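Local coordinates for four helix bundle protein (Bacteroides thetaiotaomicron VPI-5482, PDB 2RLD) that is of unknown function but folds as a four-helix bundle of the 23S rRNA-intervening sequence protein family and binds calcium, at residues I22-Y26 / I42-T47; L25-L29 / L86-I92; L69-L73 / L111-I115; A76-E80 / S104-N108. One frame throughout, in Å; residues are numbered along the deposited sequence.

How the contacts relate
The four contacts sample one four-helix bundle at successive levels. Contacts 1 and 2 start from the same part of helix 7-32, share L25 and Y26, and lie with centres 11 Å apart; I42 CD1 meets L86 CD1 at 4.2 Å between them. Contacts 3 and 4 join helices 62-88 and 94-116, with centres 10 Å apart, contact 4 being nested within the loop that contact 3 closes. A probable hydrogen bond of 2.9 Å from S45 OG to T79 OG1 ties contact 1 to contact 4. Contacts 2 and 3 stand 26 Å apart between centres. Calcium lies near contact 3, about 8 Å from the I114 side chain.

Contact 1: I22-Y26 / I42-T47. With EDO (1,2-ethanediol), chain S.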
loop_
_atom_site.group_PDB
_atom_site.type_symbol
_atom_site.label_atom_id
_atom_site.label_comp_id
_atom_site.label_asym_id
_atom_site.label_seq_id
_atom_site.Cartn_x
_atom_site.Cartn_y
_atom_site.Cartn_z
ATOM N N ILE C 22 14.870 11.026 10.023
ATOM C CA ILE C 22 13.511 10.736 9.595
ATOM C C ILE C 22 12.820 9.745 10.541
ATOM O O ILE C 22 11.622 9.896 10.870
ATOM C CB ILE C 22 13.494 10.289 8.118
ATOM C CG1 ILE C 22 13.813 11.489 7.218
ATOM C CG2 ILE C 22 12.128 9.618 7.766
ATOM C CD1 ILE C 22 12.689 12.571 7.241
ATOM N N VAL C 23 13.559 8.748 11.005
ATOM C CA VAL C 23 13.010 7.842 12.021
ATOM C C VAL C 23 12.614 8.606 13.279
ATOM O O VAL C 23 11.532 8.386 13.856
ATOM C CB VAL C 23 13.954 6.670 12.334
ATOM C CG1 VAL C 23 13.503 5.868 13.537
ATOM C CG2 VAL C 23 14.057 5.747 11.162
ATOM N N ASN C 24 13.485 9.489 13.743
ATOM C CA ASN C 24 13.144 10.305 14.919
ATOM C C ASN C 24 11.927 11.204 14.710
ATOM O O ASN C 24 11.081 11.360 15.620
ATOM C CB ASN C 24 14.368 11.117 15.351
ATOM C CG ASN C 24 15.438 10.261 16.010
ATOM O OD1 ASN C 24 15.164 9.177 16.522
ATOM N ND2 ASN C 24 16.672 10.767 16.017
ATOM N N LEU C 25 11.816 11.798 13.521
ATOM C CA LEU C 25 10.673 12.606 13.180
ATOM C C LEU C 25 9.401 11.787 13.183
ATOM O O LEU C 25 8.355 12.267 13.608
ATOM C CB LEU C 25 10.860 13.265 11.815
ATOM C CG LEU C 25 9.695 14.141 11.346
ATOM C CD1 LEU C 25 9.445 15.339 12.306
ATOM C CD2 LEU C 25 9.935 14.614 9.893
ATOM N N TYR C 26 9.478 10.577 12.651
ATOM C CA TYR C 26 8.333 9.663 12.662
ATOM C C TYR C 26 7.851 9.381 14.057
ATOM O O TYR C 26 6.648 9.504 14.356
ATOM C CB TYR C 26 8.685 8.371 11.944
ATOM C CG TYR C 26 7.568 7.374 11.951
ATOM C CD1 TYR C 26 6.514 7.493 11.072
ATOM C CD2 TYR C 26 7.561 6.328 12.852
ATOM C CE1 TYR C 26 5.480 6.611 11.083
ATOM C CE2 TYR C 26 6.546 5.410 12.854
ATOM C CZ TYR C 26 5.505 5.549 11.979
ATOM O OH TYR C 26 4.464 4.647 11.972
ATOM N N ILE C 42 6.225 10.006 5.006
ATOM C CA ILE C 42 7.561 10.592 5.047
ATOM C C ILE C 42 8.593 9.639 5.629
ATOM O O ILE C 42 9.777 9.724 5.280
ATOM C CB ILE C 42 7.570 11.966 5.789
ATOM C CG1 ILE C 42 8.816 12.757 5.383
ATOM C CG2 ILE C 42 7.442 11.811 7.299
ATOM C CD1 ILE C 42 8.957 14.111 6.058
ATOM N N LEU C 43 8.173 8.722 6.501
ATOM C CA LEU C 43 9.073 7.658 6.933
ATOM C C LEU C 43 9.565 6.874 5.730
ATOM O O LEU C 43 10.757 6.609 5.583
ATOM C CB LEU C 43 8.355 6.717 7.895
ATOM C CG LEU C 43 9.177 5.506 8.340
ATOM C CD1 LEU C 43 10.443 5.910 9.099
ATOM C CD2 LEU C 43 8.266 4.596 9.180
ATOM N N ARG C 44 8.638 6.541 4.841
ATOM C CA ARG C 44 8.975 5.799 3.635
ATOM C C ARG C 44 9.864 6.596 2.675
ATOM O O ARG C 44 10.935 6.119 2.256
ATOM C CB ARG C 44 7.708 5.338 2.914
ATOM C CG ARG C 44 7.977 4.479 1.674
ATOM N N SER C 45 9.457 7.807 2.326
ATOM C CA SER C 45 10.213 8.565 1.350
ATOM C C SER C 45 11.575 8.951 1.911
ATOM O O SER C 45 12.580 8.788 1.233
ATOM C CB SER C 45 9.424 9.782 0.823
ATOM O OG SER C 45 9.220 10.805 1.787
ATOM N N GLY C 46 11.621 9.351 3.176
ATOM C CA GLY C 46 12.851 9.880 3.772
ATOM C C GLY C 46 13.918 8.808 3.950
ATOM O O GLY C 46 15.106 9.080 3.823
ATOM N N THR C 47 13.498 7.596 4.276
ATOM C CA THR C 47 14.446 6.486 4.437
ATOM C C THR C 47 14.787 5.815 3.115
ATOM O O THR C 47 15.858 5.185 2.980
ATOM C CB THR C 47 13.914 5.415 5.461
ATOM O OG1 THR C 47 12.691 4.871 4.963
ATOM C CG2 THR C 47 13.742 6.040 6.858
HETATM C C1 EDO S . 13.595 1.297 1.601
HETATM O O1 EDO S . 13.348 2.162 0.479
HETATM C C2 EDO S . 13.709 2.130 2.877
HETATM O O2 EDO S . 12.478 2.834 3.148
#
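I22 packs into helix 38-57 as a knob into a hole lined by I42, L43, G46 and T47. The local axes of 22-26 and 42-47 run 9.3 Å apart and almost exactly antiparallel, at 173°. I22 takes both branches to the neighbour: CG2, set opposite its own backbone N, rests 3.4 Å from I42 O, while CG1 lies 3.9 Å from G46 CA. The bare G46 backbone is what permits this, since a beta carbon there would collide with I22 CG1. V23 gives only its CG2, which touches L43 CD1 and T47 CG2 at the margin of the hole. From L25, CD2 crosses the end of I42 at roughly a right angle, 4.0 Å from I42 CD1. Y26 closes the segment with a CH-pi contact: L43 CD2 sits 3.8 Å from the ring centroid and 6° off the ring normal, squarely over one face, and L43 CB comes beside Y26 CD1. A serine in place of Y26 would probably leave L43 CD2 without its aromatic cover and open a gap between the helices. V37 of the second subunit packs on V23, Y26 and L43, so this layer continues into the assembly. The polar chemistry stays on helix 38-57: T47 OG1 donates to L43 O at 2.7 Å, and accepts from O2 of a 1,2-ethanediol, probably from the crystallisation liquor, also at 2.7 Å. With that hydroxyl turned to its own helix and this solvent molecule, the cohesion between the two helices rests on apolar fit and the aromatic face.

Contact 2: L25-L29 / L86-I92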
loop_
_atom_site.group_PDB
_atom_site.type_symbol
_atom_site.label_atom_id
_atom_site.label_comp_id
_atom_site.label_asym_id
_atom_site.label_seq_id
_atom_site.Cartn_x
_atom_site.Cartn_y
_atom_site.Cartn_z
ATOM N N LEU C 25 11.816 11.798 13.521
ATOM C CA LEU C 25 10.673 12.606 13.180
ATOM C C LEU C 25 9.401 11.787 13.183
ATOM O O LEU C 25 8.355 12.267 13.608
ATOM C CB LEU C 25 10.860 13.265 11.815
ATOM C CG LEU C 25 9.695 14.141 11.346
ATOM C CD1 LEU C 25 9.445 15.339 12.306
ATOM C CD2 LEU C 25 9.935 14.614 9.893
ATOM N N TYR C 26 9.478 10.577 12.651
ATOM C CA TYR C 26 8.333 9.663 12.662
ATOM C C TYR C 26 7.851 9.381 14.057
ATOM O O TYR C 26 6.648 9.504 14.356
ATOM C CB TYR C 26 8.685 8.371 11.944
ATOM C CG TYR C 26 7.568 7.374 11.951
ATOM C CD1 TYR C 26 6.514 7.493 11.072
ATOM C CD2 TYR C 26 7.561 6.328 12.852
ATOM C CE1 TYR C 26 5.480 6.611 11.083
ATOM C CE2 TYR C 26 6.546 5.410 12.854
ATOM C CZ TYR C 26 5.505 5.549 11.979
ATOM O OH TYR C 26 4.464 4.647 11.972
ATOM N N LYS C 27 8.780 9.050 14.944
ATOM C CA LYS C 27 8.434 8.840 16.359
ATOM C C LYS C 27 7.756 10.054 16.993
ATOM O O LYS C 27 6.752 9.920 17.688
ATOM C CB LYS C 27 9.690 8.476 17.153
ATOM C CG LYS C 27 10.280 7.146 16.798
ATOM C CD LYS C 27 11.645 6.982 17.446
ATOM C CE LYS C 27 11.567 6.661 18.892
ATOM N NZ LYS C 27 12.936 6.704 19.570
ATOM N N PHE C 28 8.319 11.240 16.739
ATOM C CA PHE C 28 7.752 12.495 17.210
ATOM C C PHE C 28 6.324 12.660 16.738
ATOM O O PHE C 28 5.432 12.909 17.554
ATOM C CB PHE C 28 8.608 13.661 16.729
ATOM C CG PHE C 28 8.015 15.008 17.015
ATOM C CD1 PHE C 28 8.115 15.576 18.286
ATOM C CD2 PHE C 28 7.386 15.715 16.027
ATOM C CE1 PHE C 28 7.566 16.830 18.567
ATOM C CE2 PHE C 28 6.833 16.993 16.308
ATOM C CZ PHE C 28 6.947 17.536 17.586
ATOM N N LEU C 29 6.102 12.477 15.432
ATOM C CA LEU C 29 4.790 12.699 14.849
ATOM C C LEU C 29 3.773 11.718 15.408
ATOM O O LEU C 29 2.675 12.109 15.794
ATOM C CB LEU C 29 4.838 12.612 13.326
ATOM C CG LEU C 29 5.576 13.748 12.621
ATOM C CD1 LEU C 29 5.769 13.373 11.156
ATOM C CD2 LEU C 29 4.818 15.060 12.838
ATOM N N LEU C 86 3.903 19.468 6.552
ATOM C CA LEU C 86 3.964 19.411 8.007
ATOM C C LEU C 86 4.176 20.779 8.680
ATOM O O LEU C 86 3.506 21.080 9.648
ATOM C CB LEU C 86 5.019 18.409 8.467
ATOM C CG LEU C 86 4.744 16.924 8.161
ATOM C CD1 LEU C 86 6.019 16.084 8.292
ATOM C CD2 LEU C 86 3.620 16.402 9.130
ATOM N N ILE C 87 5.064 21.629 8.151
ATOM C CA ILE C 87 5.204 22.991 8.720
ATOM C C ILE C 87 3.975 23.838 8.456
ATOM O O ILE C 87 3.504 24.541 9.340
ATOM C CB ILE C 87 6.528 23.707 8.277
ATOM C CG1 ILE C 87 6.717 25.047 9.031
ATOM C CG2 ILE C 87 6.571 23.949 6.780
ATOM C CD1 ILE C 87 6.835 24.900 10.507
ATOM N N ARG C 88 3.410 23.754 7.248
ATOM C CA ARG C 88 2.208 24.555 6.941
ATOM C C ARG C 88 1.003 24.179 7.784
ATOM O O ARG C 88 0.174 25.021 8.078
ATOM C CB ARG C 88 1.857 24.460 5.458
ATOM C CG ARG C 88 2.886 25.149 4.560
ATOM C CD ARG C 88 2.696 26.653 4.553
ATOM N NE ARG C 88 1.312 27.043 4.266
ATOM C CZ ARG C 88 0.782 27.093 3.053
ATOM N NH1 ARG C 88 1.488 26.743 1.987
ATOM N NH2 ARG C 88 -0.469 27.462 2.910
ATOM N N THR C 89 0.927 22.928 8.218
ATOM C CA THR C 89 -0.171 22.493 9.082
ATOM C C THR C 89 0.215 22.386 10.577
ATOM O O THR C 89 -0.545 21.844 11.359
ATOM C CB THR C 89 -0.737 21.157 8.588
ATOM O OG1 THR C 89 0.309 20.176 8.515
ATOM C CG2 THR C 89 -1.373 21.332 7.209
ATOM N N GLU C 90 1.367 22.932 10.957
ATOM C CA GLU C 90 1.761 23.123 12.350
ATOM C C GLU C 90 2.041 21.822 13.115
ATOM O O GLU C 90 2.030 21.805 14.356
ATOM C CB GLU C 90 0.762 24.022 13.079
ATOM C CG GLU C 90 0.605 25.412 12.384
ATOM C CD GLU C 90 -0.476 26.291 12.994
ATOM O OE1 GLU C 90 -0.902 26.032 14.132
ATOM O OE2 GLU C 90 -0.886 27.244 12.322
ATOM N N TYR C 91 2.334 20.759 12.372
ATOM C CA TYR C 91 2.802 19.507 12.981
ATOM C C TYR C 91 4.258 19.552 13.423
ATOM O O TYR C 91 4.648 18.821 14.320
ATOM C CB TYR C 91 2.531 18.304 12.071
ATOM C CG TYR C 91 1.095 17.882 12.174
ATOM C CD1 TYR C 91 0.671 17.044 13.210
ATOM C CD2 TYR C 91 0.154 18.333 11.265
ATOM C CE1 TYR C 91 -0.682 16.677 13.335
ATOM C CE2 TYR C 91 -1.207 17.992 11.385
ATOM C CZ TYR C 91 -1.608 17.150 12.413
ATOM O OH TYR C 91 -2.939 16.774 12.491
ATOM N N ILE C 92 5.057 20.405 12.798
ATOM C CA ILE C 92 6.439 20.636 13.225
ATOM C C ILE C 92 6.686 22.140 13.315
ATOM O O ILE C 92 5.994 22.951 12.648
ATOM C CB ILE C 92 7.470 20.005 12.265
ATOM C CG1 ILE C 92 7.309 20.554 10.832
ATOM C CG2 ILE C 92 7.408 18.443 12.343
ATOM C CD1 ILE C 92 8.393 20.066 9.895
#
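L29 and Y91 bring the two backbones nearest, with their CA atoms 7.3 Å apart. Segment 25-29 is helical throughout, whereas 86-92 holds the last residues of helix 62-88 and its exit. That end is a Schellman motif: Y91 N bonds back to L86 O, E90 N to I87 O, and E90 takes the positive phi, 68°, of the C-prime position. The turn brings the backbone of Y91 and the CG2 branch of I92 alongside helix 7-32. L25 sends CD1 across I92 at about a right angle, 3.7 Å from I92 CG2. That methyl is shared, since L29 CD2 and the F28 ring also come against it. L29 and L86 reach toward each other tip to tip, their CD1 atoms 4.0 Å apart. With its CG anti to the carbonyl carbon (chi1 -69°), L29 brings its fork toward helix 62-88: CD1 meets L86, while CD2 lies among L86 CD2, I92 CG2 and Y91 CB, the last 4.0 Å from it. F28 meets the turn differently: CE2 stands 3.5 Å from Y91 O, which lies at the ring edge, in its plane. The same carbonyl accepts a hydrogen bond from Q33 NE2, so its polarity is met while the ring borders it. I100 packs on L25 and Y97 on I92, bringing helix 94-116 into the cluster; M38 touches Y91 from helix 38-57. Here the apolar cluster closes one end of the four-helix bundle, where helix 62-88 ends in the Schellman motif and the chain passes to helix 94-116.

Contact 3: L69-L73 / L111-I115; sequences LNIAL and LISII
I115 and L111 each set a methyl over a peptide group of helix 62-88, and these peptides are the flat groups of a contact that has no aromatic ring. I115 CD1 lies on the face of the peptide joining L69 to N70, 3.9 Å from L69 O and 4.0 Å from N70 N. L111 CD1 covers the peptide joining A72 to L73 in the same manner, 3.7 Å from L73 N. The other methyl of L111, CD2, meets L69 CD2 at 3.9 Å, where the two side chains pass at a slant. L111 CG stands opposite its own carbonyl carbon (chi1 -66°), and from there the branches divide between the A72-L73 backbone and L69. A72 CB backs CD1 from the side. L69 also offers CB to I115 CG1, at 3.9 Å. Near the outer border, L73 CD2 passes obliquely over I112 CG1, again 3.9 Å away, and approaches I115 CD1. The local axes lie 9.9 Å apart and run antiparallel with a signed crossing angle of -154°, and L73 and L111 are the nearest CA pair. V11 of helix 7-32 packs on L111 and I114, and I53 of helix 38-57 on A72, so all four helices of the bundle adjoin this layer. I114 also lies near D8, one of the residues that bind calcium together with D5 and N9. Since only leucine, isoleucine and alanine side chains touch across this interface, its hold is dispersive and hydrophobic, and the fit depends on methyls laid over the peptide groups.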
loop_
_atom_site.group_PDB
_atom_site.type_symbol
_atom_site.label_atom_id
_atom_site.label_comp_id
_atom_site.label_asym_id
_atom_site.label_seq_id
_atom_site.Cartn_x
_atom_site.Cartn_y
_atom_site.Cartn_z
ATOM N N LEU C 69 20.207 6.807 -8.677
ATOM C CA LEU C 69 20.367 8.106 -8.031
ATOM C C LEU C 69 19.181 9.020 -8.333
ATOM O O LEU C 69 18.772 9.832 -7.491
ATOM C CB LEU C 69 21.669 8.771 -8.444
ATOM C CG LEU C 69 22.982 8.141 -7.959
ATOM C CD1 LEU C 69 24.135 9.092 -8.247
ATOM C CD2 LEU C 69 22.910 7.797 -6.474
ATOM N N ASN C 70 18.624 8.899 -9.533
ATOM C CA ASN C 70 17.447 9.682 -9.890
ATOM C C ASN C 70 16.239 9.290 -9.063
ATOM O O ASN C 70 15.434 10.157 -8.701
ATOM C CB ASN C 70 17.119 9.517 -11.367
ATOM C CG ASN C 70 16.031 10.492 -11.841
ATOM O OD1 ASN C 70 14.920 10.077 -12.174
ATOM N ND2 ASN C 70 16.359 11.793 -11.881
ATOM N N ILE C 71 16.106 7.996 -8.754
ATOM C CA ILE C 71 15.055 7.558 -7.816
ATOM C C ILE C 71 15.312 8.107 -6.398
ATOM O O ILE C 71 14.374 8.562 -5.732
ATOM C CB ILE C 71 14.918 6.026 -7.743
ATOM C CG1 ILE C 71 14.601 5.430 -9.118
ATOM C CG2 ILE C 71 13.792 5.623 -6.752
ATOM C CD1 ILE C 71 14.700 3.898 -9.136
ATOM N N ALA C 72 16.573 8.136 -5.959
ATOM C CA ALA C 72 16.924 8.787 -4.669
ATOM C C ALA C 72 16.505 10.262 -4.658
ATOM O O ALA C 72 15.933 10.764 -3.687
ATOM C CB ALA C 72 18.435 8.672 -4.399
ATOM N N LEU C 73 16.771 10.948 -5.773
ATOM C CA LEU C 73 16.382 12.347 -5.895
ATOM C C LEU C 73 14.852 12.539 -5.824
ATOM O O LEU C 73 14.350 13.515 -5.251
ATOM C CB LEU C 73 16.908 12.902 -7.212
ATOM C CG LEU C 73 16.619 14.369 -7.483
ATOM C CD1 LEU C 73 17.079 15.237 -6.307
ATOM C CD2 LEU C 73 17.290 14.765 -8.795
ATOM N N LEU C 111 23.170 14.842 -5.133
ATOM C CA LEU C 111 22.637 13.909 -6.135
ATOM C C LEU C 111 22.600 14.534 -7.525
ATOM O O LEU C 111 22.982 13.908 -8.518
ATOM C CB LEU C 111 21.251 13.415 -5.753
ATOM C CG LEU C 111 21.181 12.540 -4.503
ATOM C CD1 LEU C 111 19.721 12.411 -4.083
ATOM C CD2 LEU C 111 21.800 11.173 -4.763
ATOM N N ILE C 112 22.188 15.791 -7.595
ATOM C CA ILE C 112 22.119 16.470 -8.884
ATOM C C ILE C 112 23.511 16.625 -9.502
ATOM O O ILE C 112 23.695 16.418 -10.721
ATOM C CB ILE C 112 21.407 17.832 -8.770
ATOM C CG1 ILE C 112 19.923 17.601 -8.485
ATOM C CG2 ILE C 112 21.600 18.651 -10.074
ATOM C CD1 ILE C 112 19.216 18.778 -7.873
ATOM N N SER C 113 24.497 16.957 -8.670
ATOM C CA SER C 113 25.873 17.112 -9.134
ATOM C C SER C 113 26.376 15.815 -9.757
ATOM O O SER C 113 26.837 15.790 -10.892
ATOM C CB SER C 113 26.788 17.516 -7.974
ATOM O OG SER C 113 28.087 17.830 -8.441
ATOM N N ILE C 114 26.275 14.731 -9.005
ATOM C CA ILE C 114 26.683 13.429 -9.502
ATOM C C ILE C 114 25.958 13.145 -10.833
ATOM O O ILE C 114 26.592 12.892 -11.873
ATOM C CB ILE C 114 26.366 12.332 -8.472
ATOM C CG1 ILE C 114 27.250 12.491 -7.228
ATOM C CG2 ILE C 114 26.556 10.950 -9.080
ATOM C CD1 ILE C 114 26.690 11.838 -5.997
ATOM N N ILE C 115 24.632 13.241 -10.803
ATOM C CA ILE C 115 23.806 12.915 -11.966
ATOM C C ILE C 115 24.196 13.748 -13.181
ATOM O O ILE C 115 24.298 13.223 -14.296
ATOM C CB ILE C 115 22.310 13.096 -11.665
ATOM C CG1 ILE C 115 21.859 12.032 -10.652
ATOM C CG2 ILE C 115 21.483 12.992 -12.968
ATOM C CD1 ILE C 115 20.610 12.389 -9.870
#

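Contact 4: A76-E80 / S104-N108; sequences ANETE and STEIN
S104 OG donates a 2.8 Å hydrogen bond to E80 OE2, a polar bridge inside a four-helix bundle, between antiparallel helices 62-88 and 94-116. The local axes are 9.7 Å apart. The hydroxyl reaches OE2 on the anti side of the carboxylate, 24° out of its plane. E80 is bent to get there: chi2 of 144°, away from a fully extended chain, brings OE2 to the S104 hydroxyl, and E80 CG comes 3.5 Å from S104 OG. From the opposite direction the N108 side chain approaches the carboxylate, the amide and carboxylate planes being 45° apart. An alanine here in place of E80 would be likely to leave S104 OG without its acceptor and open a gap beside N108. E80 OE2 also lies 3.3 Å from S104 O, a second acceptor that would probably disfavour a charge on this buried carboxylate, although the S104 hydroxyl and R54 of the third subunit, which packs on E80, would be likely to offset this. In the next ring, A76 CB sits against the N108 side chain, and T105 CG2 stands 3.9 Å from E80 OE2. F18 of helix 7-32 borders S104 and T79. T79 spends its hydroxyl elsewhere, on E75 O and S45 OG, which fixes the rotation of its side chain. That leaves the methyl, T79 CG2, on the side of helix 94-116, 4.2 Å from S104 OG.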
loop_
_atom_site.group_PDB
_atom_site.type_symbol
_atom_site.label_atom_id
_atom_site.label_comp_id
_atom_site.label_asym_id
_atom_site.label_seq_id
_atom_site.Cartn_x
_atom_site.Cartn_y
_atom_site.Cartn_z
ATOM N N ALA C 76 13.904 12.243 -2.235
ATOM C CA ALA C 76 14.276 13.504 -1.564
ATOM C C ALA C 76 13.226 14.591 -1.820
ATOM O O ALA C 76 12.806 15.294 -0.889
ATOM C CB ALA C 76 15.652 13.963 -2.033
ATOM N N ASN C 77 12.777 14.697 -3.064
ATOM C CA ASN C 77 11.770 15.683 -3.395
ATOM C C ASN C 77 10.432 15.393 -2.767
ATOM O O ASN C 77 9.784 16.317 -2.253
ATOM C CB ASN C 77 11.644 15.850 -4.891
ATOM C CG ASN C 77 12.640 16.825 -5.414
ATOM O OD1 ASN C 77 12.427 18.037 -5.311
ATOM N ND2 ASN C 77 13.752 16.327 -5.941
ATOM N N GLU C 78 10.031 14.125 -2.736
ATOM C CA GLU C 78 8.766 13.793 -2.050
ATOM C C GLU C 78 8.854 14.119 -0.557
ATOM O O GLU C 78 7.908 14.658 0.037
ATOM C CB GLU C 78 8.395 12.329 -2.257
ATOM C CG GLU C 78 6.992 12.065 -1.732
ATOM C CD GLU C 78 6.572 10.621 -1.734
ATOM O OE1 GLU C 78 7.109 9.834 -2.546
ATOM O OE2 GLU C 78 5.687 10.288 -0.911
ATOM N N THR C 79 9.993 13.816 0.033
ATOM C CA THR C 79 10.220 14.074 1.461
ATOM C C THR C 79 10.070 15.581 1.722
ATOM O O THR C 79 9.474 15.986 2.709
ATOM C CB THR C 79 11.627 13.576 1.896
ATOM O OG1 THR C 79 11.734 12.156 1.683
ATOM C CG2 THR C 79 11.900 13.891 3.370
ATOM N N GLU C 80 10.634 16.390 0.836
ATOM C CA GLU C 80 10.543 17.865 0.943
ATOM C C GLU C 80 9.087 18.341 0.866
ATOM O O GLU C 80 8.687 19.269 1.557
ATOM C CB GLU C 80 11.478 18.496 -0.097
ATOM C CG GLU C 80 12.945 18.333 0.375
ATOM C CD GLU C 80 13.965 18.074 -0.722
ATOM O OE1 GLU C 80 13.651 18.307 -1.909
ATOM O OE2 GLU C 80 15.083 17.611 -0.377
ATOM N N SER C 104 17.867 17.684 3.922
ATOM C CA SER C 104 17.249 17.099 2.721
ATOM C C SER C 104 17.778 17.762 1.471
ATOM O O SER C 104 18.213 17.099 0.522
ATOM C CB SER C 104 15.722 17.197 2.782
ATOM O OG SER C 104 15.121 16.150 2.019
ATOM N N THR C 105 17.801 19.087 1.483
ATOM C CA THR C 105 18.140 19.816 0.278
ATOM C C THR C 105 19.646 19.715 -0.019
ATOM O O THR C 105 20.075 19.763 -1.185
ATOM C CB THR C 105 17.631 21.271 0.353
ATOM O OG1 THR C 105 18.148 21.898 1.520
ATOM C CG2 THR C 105 16.110 21.299 0.428
ATOM N N GLU C 106 20.454 19.544 1.026
ATOM C CA GLU C 106 21.875 19.231 0.844
ATOM C C GLU C 106 22.035 17.950 0.032
ATOM O O GLU C 106 22.913 17.859 -0.806
ATOM C CB GLU C 106 22.573 19.097 2.201
ATOM C CG GLU C 106 24.021 18.671 2.137
ATOM C CD GLU C 106 24.665 18.549 3.520
ATOM O OE1 GLU C 106 23.956 18.202 4.501
ATOM O OE2 GLU C 106 25.884 18.812 3.625
ATOM N N ILE C 107 21.196 16.943 0.305
ATOM C CA ILE C 107 21.236 15.682 -0.435
ATOM C C ILE C 107 20.796 15.873 -1.887
ATOM O O ILE C 107 21.420 15.312 -2.806
ATOM C CB ILE C 107 20.407 14.565 0.296
ATOM C CG1 ILE C 107 21.117 14.149 1.587
ATOM C CG2 ILE C 107 20.133 13.356 -0.611
ATOM C CD1 ILE C 107 20.266 13.306 2.502
ATOM N N ASN C 108 19.747 16.670 -2.103
ATOM C CA ASN C 108 19.342 17.040 -3.464
ATOM C C ASN C 108 20.523 17.538 -4.301
ATOM O O ASN C 108 20.737 17.118 -5.441
ATOM C CB ASN C 108 18.317 18.166 -3.439
ATOM C CG ASN C 108 16.937 17.705 -3.067
ATOM O OD1 ASN C 108 16.770 16.832 -2.233
ATOM N ND2 ASN C 108 15.924 18.312 -3.691
#